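Local coordinates for protein putative polyketide synthase (Brevibacillus brevis, PDB 5HU7) that probably dehydrates beta-hydroxyacyl intermediates during polyketide assembly, acting as the dehydratase domain of a trans-AT polyketide synthase, at residues Phe50-Ala54 / Phe208-Leu213; Ala83-Pro87 / Leu238-Phe242. All coordinates share one frame; numbering follows the deposited sequence.

Contact 1. Residues Phe50-Ala54 / Phe208-Leu213; sequences FPLIA and FHPSLL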
ATOM      1  N   PHE A  50      10.874  17.960 -11.984  1.00 64.85           N
ATOM      2  CA  PHE A  50      11.152  16.850 -11.066  1.00 64.43           C
ATOM      3  C   PHE A  50      12.563  16.342 -11.380  1.00 68.55           C
ATOM      4  O   PHE A  50      12.886  16.218 -12.554  1.00 69.09           O
ATOM      5  CB  PHE A  50      10.145  15.710 -11.277  1.00 64.86           C
ATOM      6  CG  PHE A  50      10.140  14.638 -10.211  1.00 65.49           C
ATOM      7  CD1 PHE A  50       9.633  14.902  -8.943  1.00 69.19           C
ATOM      8  CD2 PHE A  50      10.470  13.330 -10.519  1.00 65.61           C
ATOM      9  CE1 PHE A  50       9.572  13.910  -7.978  1.00 69.54           C
ATOM     10  CE2 PHE A  50      10.343  12.316  -9.570  1.00 67.46           C
ATOM     11  CZ  PHE A  50       9.907  12.611  -8.307  1.00 67.39           C
ATOM     12  N   PRO A  51      13.436  16.081 -10.391  1.00 67.10           N
ATOM     13  CA  PRO A  51      14.791  15.612 -10.721  1.00 65.80           C
ATOM     14  C   PRO A  51      14.832  14.350 -11.582  1.00 68.63           C
ATOM     15  O   PRO A  51      14.045  13.441 -11.365  1.00 68.14           O
ATOM     16  CB  PRO A  51      15.439  15.391  -9.355  1.00 67.74           C
ATOM     17  CG  PRO A  51      14.639  16.116  -8.408  1.00 73.38           C
ATOM     18  CD  PRO A  51      13.253  16.226  -8.932  1.00 69.89           C
ATOM     19  N   LEU A  52      15.738  14.308 -12.560  1.00 65.61           N
ATOM     20  CA  LEU A  52      15.918  13.184 -13.497  1.00 65.73           C
ATOM     21  C   LEU A  52      16.056  11.805 -12.790  1.00 68.72           C
ATOM     22  O   LEU A  52      15.234  10.911 -13.016  1.00 66.74           O
ATOM     23  CB  LEU A  52      17.110  13.472 -14.449  1.00 66.51           C
ATOM     24  CG  LEU A  52      16.968  14.661 -15.428  1.00 72.78           C
ATOM     25  CD1 LEU A  52      18.269  14.971 -16.244  1.00 74.28           C
ATOM     26  CD2 LEU A  52      15.777  14.525 -16.304  1.00 74.50           C
ATOM     27  N   ILE A  53      17.056  11.650 -11.917  1.00 65.92           N
ATOM     28  CA  ILE A  53      17.252  10.417 -11.127  1.00 67.09           C
ATOM     29  C   ILE A  53      16.062  10.036 -10.247  1.00 64.83           C
ATOM     30  O   ILE A  53      15.887   8.859  -9.928  1.00 63.16           O
ATOM     31  CB  ILE A  53      18.546  10.458 -10.274  1.00 73.01           C
ATOM     32  CG1 ILE A  53      18.570  11.756  -9.380  1.00 77.24           C
ATOM     33  CG2 ILE A  53      19.771  10.317 -11.205  1.00 74.92           C
ATOM     34  CD1 ILE A  53      19.558  11.775  -8.322  1.00100.51           C
ATOM     35  N   ALA A  54      15.256  11.005  -9.854  1.00 59.34           N
ATOM     36  CA  ALA A  54      14.112  10.713  -9.017  1.00 59.52           C
ATOM     37  C   ALA A  54      13.107   9.829  -9.753  1.00 62.04           C
ATOM     38  O   ALA A  54      12.509   8.958  -9.132  1.00 61.16           O
ATOM     39  CB  ALA A  54      13.461  11.986  -8.548  1.00 61.07           C
ATOM     40  N   PHE A 208      19.901   5.327  -5.806  1.00 69.64           N
ATOM     41  CA  PHE A 208      20.376   6.588  -6.354  1.00 68.39           C
ATOM     42  C   PHE A 208      20.348   7.641  -5.282  1.00 74.87           C
ATOM     43  O   PHE A 208      19.297   7.874  -4.671  1.00 75.35           O
ATOM     44  CB  PHE A 208      19.490   7.082  -7.486  1.00 68.13           C
ATOM     45  CG  PHE A 208      19.504   6.227  -8.726  1.00 67.33           C
ATOM     46  CD1 PHE A 208      20.502   6.373  -9.675  1.00 69.52           C
ATOM     47  CD2 PHE A 208      18.480   5.336  -8.983  1.00 66.85           C
ATOM     48  CE1 PHE A 208      20.494   5.609 -10.822  1.00 68.86           C
ATOM     49  CE2 PHE A 208      18.494   4.545 -10.122  1.00 68.09           C
ATOM     50  CZ  PHE A 208      19.493   4.690 -11.030  1.00 66.07           C
ATOM     51  N   HIS A 209      21.488   8.321  -5.085  1.00 71.02           N
ATOM     52  CA  HIS A 209      21.635   9.356  -4.092  1.00 71.43           C
ATOM     53  C   HIS A 209      20.865  10.589  -4.597  1.00 78.55           C
ATOM     54  O   HIS A 209      20.893  10.862  -5.801  1.00 75.40           O
ATOM     55  CB  HIS A 209      23.124   9.677  -3.929  1.00 72.07           C
ATOM     56  CG  HIS A 209      23.448  10.537  -2.764  1.00 75.67           C
ATOM     57  ND1 HIS A 209      23.306  11.913  -2.826  1.00 76.92           N
ATOM     58  CD2 HIS A 209      23.891  10.197  -1.535  1.00 77.92           C
ATOM     59  CE1 HIS A 209      23.618  12.357  -1.614  1.00 77.61           C
ATOM     60  NE2 HIS A 209      24.079  11.371  -0.844  1.00 78.98           N
ATOM     61  N   PRO A 210      20.201  11.377  -3.710  1.00 79.35           N
ATOM     62  CA  PRO A 210      19.452  12.543  -4.195  1.00 79.65           C
ATOM     63  C   PRO A 210      20.284  13.672  -4.812  1.00 87.35           C
ATOM     64  O   PRO A 210      19.702  14.539  -5.462  1.00 87.74           O
ATOM     65  CB  PRO A 210      18.705  13.011  -2.937  1.00 82.74           C
ATOM     66  CG  PRO A 210      19.495  12.514  -1.823  1.00 87.89           C
ATOM     67  CD  PRO A 210      20.014  11.203  -2.257  1.00 82.24           C
ATOM     68  N   SER A 211      21.614  13.684  -4.611  1.00 86.76           N
ATOM     69  CA  SER A 211      22.500  14.736  -5.122  1.00 87.81           C
ATOM     70  C   SER A 211      23.368  14.306  -6.303  1.00 92.13           C
ATOM     71  O   SER A 211      24.120  15.133  -6.801  1.00 93.20           O
ATOM     72  CB  SER A 211      23.409  15.212  -3.998  1.00 93.74           C
ATOM     73  OG  SER A 211      22.687  15.402  -2.791  1.00104.42           O
ATOM     74  N   LEU A 212      23.278  13.048  -6.749  1.00 88.01           N
ATOM     75  CA  LEU A 212      24.089  12.509  -7.848  1.00 88.10           C
ATOM     76  C   LEU A 212      24.002  13.293  -9.181  1.00 93.93           C
ATOM     77  O   LEU A 212      24.999  13.392  -9.889  1.00 94.19           O
ATOM     78  CB  LEU A 212      23.701  11.030  -8.067  1.00 87.02           C
ATOM     79  CG  LEU A 212      24.406  10.296  -9.188  1.00 90.91           C
ATOM     80  CD1 LEU A 212      25.897  10.251  -8.941  1.00 93.45           C
ATOM     81  CD2 LEU A 212      23.853   8.890  -9.349  1.00 91.04           C
ATOM     82  N   LEU A 213      22.827  13.806  -9.536  1.00 91.57           N
ATOM     83  CA  LEU A 213      22.623  14.563 -10.782  1.00 91.74           C
ATOM     84  C   LEU A 213      23.282  15.947 -10.708  1.00 93.74           C
ATOM     85  O   LEU A 213      23.776  16.453 -11.716  1.00 94.89           O
ATOM     86  CB  LEU A 213      21.106  14.708 -11.031  1.00 92.25           C
ATOM     87  CG  LEU A 213      20.645  15.467 -12.289  1.00 97.28           C
ATOM     88  CD1 LEU A 213      21.033  14.706 -13.555  1.00 95.88           C
ATOM     89  CD2 LEU A 213      19.119  15.756 -12.203  1.00 99.09           C
TER
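The backbones of I53 and L213 come closest, with their CA atoms 6.8 Å apart, where the first turns of two helices meet with no hydrogen bond between residues 50-54 and 208-213. Instead, apolar branches fill the space. I53 is the central residue. Its CG1 takes the cramped position between backbone N and carbonyl carbon (chi1 54°), and the extended second torsion then carries CD1 into the turn that starts the partner helix. There I53 CD1 lies 3.0 Å from H209 O, a tight approach of a methyl to a carbonyl oxygen, and also rests 4.2 Å from L212 CB. The other branch, I53 CG2, leans obliquely on the F208 ring, 4.3 Å from F208 CD1.

L213 supplies the second apolar patch. With its CG anti to the backbone N (chi1 -180°), the L213 and L52 side chains cross at about a right angle; L213 CD2 sits 3.8 Å from L52 CB, while L52 CD1 and L213 CD1 meet at 3.9 Å.

The turn that receives I53 is a type I beta turn from H209 to L212. S211 N donates to H209 ND1 over 3.0 Å, a capping bond tilted 16° out of the imidazole plane, and H209 NE2 is bonded to P196 O, so both ring nitrogens are engaged and the ring is held from two sides. F208 N bonds to E57 OE1 on helix 52-65, and strand 241-249 adds L247 against F208. The contact therefore joins the starts of helices 52-65 and 212-227 beside that strand.

Contact 2. Residues Ala83-Pro87 / Leu238-Phe242; sequences ATDDP and LDGTF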
ATOM      1  N   ALA A  83      12.015   6.569 -20.887  1.00 56.45           N
ATOM      2  CA  ALA A  83      11.790   7.853 -21.560  1.00 58.11           C
ATOM      3  C   ALA A  83      10.951   8.764 -20.710  1.00 60.97           C
ATOM      4  O   ALA A  83       9.893   8.360 -20.274  1.00 60.13           O
ATOM      5  CB  ALA A  83      11.122   7.610 -22.912  1.00 59.00           C
ATOM      6  N   THR A  84      11.493   9.948 -20.367  1.00 59.86           N
ATOM      7  CA  THR A  84      10.774  11.010 -19.675  1.00 59.40           C
ATOM      8  C   THR A  84      10.512  12.054 -20.733  1.00 63.36           C
ATOM      9  O   THR A  84      11.418  12.813 -21.037  1.00 61.76           O
ATOM     10  CB  THR A  84      11.540  11.540 -18.460  1.00 71.28           C
ATOM     11  OG1 THR A  84      11.579  10.498 -17.469  1.00 74.19           O
ATOM     12  CG2 THR A  84      10.902  12.803 -17.876  1.00 68.93           C
ATOM     13  N   ASP A  85       9.300  12.057 -21.308  1.00 63.27           N
ATOM     14  CA  ASP A  85       8.862  12.917 -22.425  1.00 68.51           C
ATOM     15  C   ASP A  85       8.164  14.209 -21.988  1.00 76.41           C
ATOM     16  O   ASP A  85       8.279  15.217 -22.687  1.00 79.91           O
ATOM     17  CB  ASP A  85       7.846  12.145 -23.348  1.00 74.12           C
ATOM     18  CG  ASP A  85       7.088  10.935 -22.735  1.00 93.82           C
ATOM     19  OD1 ASP A  85       7.738  10.068 -22.117  1.00 91.30           O
ATOM     20  OD2 ASP A  85       5.827  10.946 -22.770  1.00106.67           O
ATOM     21  N   ASP A  86       7.317  14.125 -20.950  1.00 71.38           N
ATOM     22  CA  ASP A  86       6.523  15.262 -20.476  1.00 70.88           C
ATOM     23  C   ASP A  86       6.909  15.503 -19.037  1.00 68.12           C
ATOM     24  O   ASP A  86       6.456  14.768 -18.177  1.00 64.98           O
ATOM     25  CB  ASP A  86       5.027  14.949 -20.640  1.00 74.60           C
ATOM     26  CG  ASP A  86       4.120  16.173 -20.670  1.00 94.81           C
ATOM     27  OD1 ASP A  86       4.572  17.267 -20.246  1.00 98.60           O
ATOM     28  OD2 ASP A  86       2.976  16.046 -21.150  1.00103.78           O
ATOM     29  N   PRO A  87       7.794  16.487 -18.742  1.00 64.09           N
ATOM     30  CA  PRO A  87       8.274  16.648 -17.359  1.00 61.80           C
ATOM     31  C   PRO A  87       7.229  16.978 -16.292  1.00 64.75           C
ATOM     32  O   PRO A  87       6.338  17.815 -16.489  1.00 64.88           O
ATOM     33  CB  PRO A  87       9.307  17.783 -17.466  1.00 63.64           C
ATOM     34  CG  PRO A  87       9.666  17.854 -18.869  1.00 69.13           C
ATOM     35  CD  PRO A  87       8.481  17.422 -19.655  1.00 65.41           C
ATOM     36  N   LEU A 238      18.674  22.520 -19.749  1.00 82.58           N
ATOM     37  CA  LEU A 238      17.879  21.299 -19.599  1.00 78.51           C
ATOM     38  C   LEU A 238      16.403  21.581 -19.556  1.00 79.10           C
ATOM     39  O   LEU A 238      15.984  22.535 -18.915  1.00 81.02           O
ATOM     40  CB  LEU A 238      18.284  20.492 -18.357  1.00 76.54           C
ATOM     41  CG  LEU A 238      19.735  20.000 -18.292  1.00 81.60           C
ATOM     42  CD1 LEU A 238      19.922  19.056 -17.114  1.00 81.86           C
ATOM     43  CD2 LEU A 238      20.175  19.302 -19.576  1.00 82.01           C
ATOM     44  N   ASP A 239      15.610  20.763 -20.244  1.00 72.01           N
ATOM     45  CA  ASP A 239      14.149  20.904 -20.304  1.00 70.53           C
ATOM     46  C   ASP A 239      13.398  19.867 -19.468  1.00 70.59           C
ATOM     47  O   ASP A 239      12.199  19.683 -19.677  1.00 72.74           O
ATOM     48  CB  ASP A 239      13.679  20.873 -21.771  1.00 73.67           C
ATOM     49  CG  ASP A 239      13.799  19.549 -22.513  1.00 78.73           C
ATOM     50  OD1 ASP A 239      14.301  18.573 -21.920  1.00 76.07           O
ATOM     51  OD2 ASP A 239      13.435  19.506 -23.703  1.00 87.77           O
ATOM     52  N   GLY A 240      14.088  19.164 -18.572  1.00 62.50           N
ATOM     53  CA  GLY A 240      13.454  18.161 -17.728  1.00 60.77           C
ATOM     54  C   GLY A 240      13.209  16.792 -18.367  1.00 61.23           C
ATOM     55  O   GLY A 240      12.711  15.887 -17.695  1.00 57.79           O
ATOM     56  N   THR A 241      13.565  16.604 -19.646  1.00 57.98           N
ATOM     57  CA  THR A 241      13.384  15.312 -20.312  1.00 57.17           C
ATOM     58  C   THR A 241      14.684  14.504 -20.401  1.00 58.47           C
ATOM     59  O   THR A 241      15.781  15.037 -20.334  1.00 59.57           O
ATOM     60  CB  THR A 241      12.772  15.467 -21.725  1.00 63.32           C
ATOM     61  OG1 THR A 241      13.727  16.017 -22.621  1.00 60.53           O
ATOM     62  CG2 THR A 241      11.456  16.249 -21.733  1.00 60.64           C
ATOM     63  N   PHE A 242      14.542  13.222 -20.592  1.00 54.59           N
ATOM     64  CA  PHE A 242      15.650  12.335 -20.840  1.00 55.50           C
ATOM     65  C   PHE A 242      15.160  11.013 -21.399  1.00 57.67           C
ATOM     66  O   PHE A 242      13.988  10.683 -21.277  1.00 56.58           O
ATOM     67  CB  PHE A 242      16.486  12.091 -19.571  1.00 57.18           C
ATOM     68  CG  PHE A 242      15.856  11.135 -18.571  1.00 57.63           C
ATOM     69  CD1 PHE A 242      16.064   9.757 -18.666  1.00 59.62           C
ATOM     70  CD2 PHE A 242      15.100  11.611 -17.515  1.00 57.96           C
ATOM     71  CE1 PHE A 242      15.588   8.896 -17.679  1.00 58.68           C
ATOM     72  CE2 PHE A 242      14.603  10.743 -16.548  1.00 59.89           C
ATOM     73  CZ  PHE A 242      14.863   9.403 -16.623  1.00 57.55           C
TER
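A sharp corner at G240 sets this contact apart: strand 238-239 turns there into strand 241-249, and the bend lies against P87, just beyond strand 76-84. G240 has a positive phi of 80°, and a CB in its place would clash with P87 CB, two separate reasons for the absence of a side chain. P87 CG presses to 3.2 Å from D239 O on the approach to the corner.

Past the bend, T84 and F242 form an antiparallel hydrogen-bonded pair: T84 N donates to F242 O at 2.8 Å, and F242 N returns a bond of 3.2 Å to T84 O. Their side chains share one face of the sheet. F242 has CG between its backbone N and carbonyl carbon (chi1 76°), which folds the ring back across T84, bringing F242 CE2 obliquely to 3.2 Å from T84 OG1. The hydroxyl's hydrogen bond is with S128 OG; F242 only packs against it.

The corner is fastened by an Asx turn. D239 OD1 accepts from T241 N, above the carboxylate plane, and from T241 OG1 at 2.7 Å on its syn side. T241 CB lies 3.1 Å from T84 O, and T241 CG2 3.5 Å from D85 O. A valine in place of T241 has no hydroxyl to offer D239 OD1, and the carboxylate, left with T241 N alone of the two donors, would probably be freer to turn.

The contact pairs strand 76-84 with strand 241-249, where the two hotdog-family parts of the sequence meet. Strand 125-135 flanks strand 76-84, the backbones of H129 and A83 being hydrogen-bonded, while G297 of strand 287-298 bonds to the backbones of D239 and T241. Y55 and L56 of helix 52-65 lie against F242.

Overall arrangement
Contacts 1 and 2 lie side by side, their centres about 13 Å apart, and each links distant parts of the sequence. Along the chain the segments alternate: 50-54, 83-87, 208-213, 238-242. Each contact joins a part of the first hotdog-family region to a part of the second, contact 1 through helices 52-65 and 212-227 and contact 2 through strands 76-84 and 241-249. They touch directly, L52 CD2 lying 3.2 Å from F242 CD2, so the helix start packs on the strand pairing. Together they unite the two halves in a manner consistent with the double-hotdog fold of polyketide synthase dehydratases.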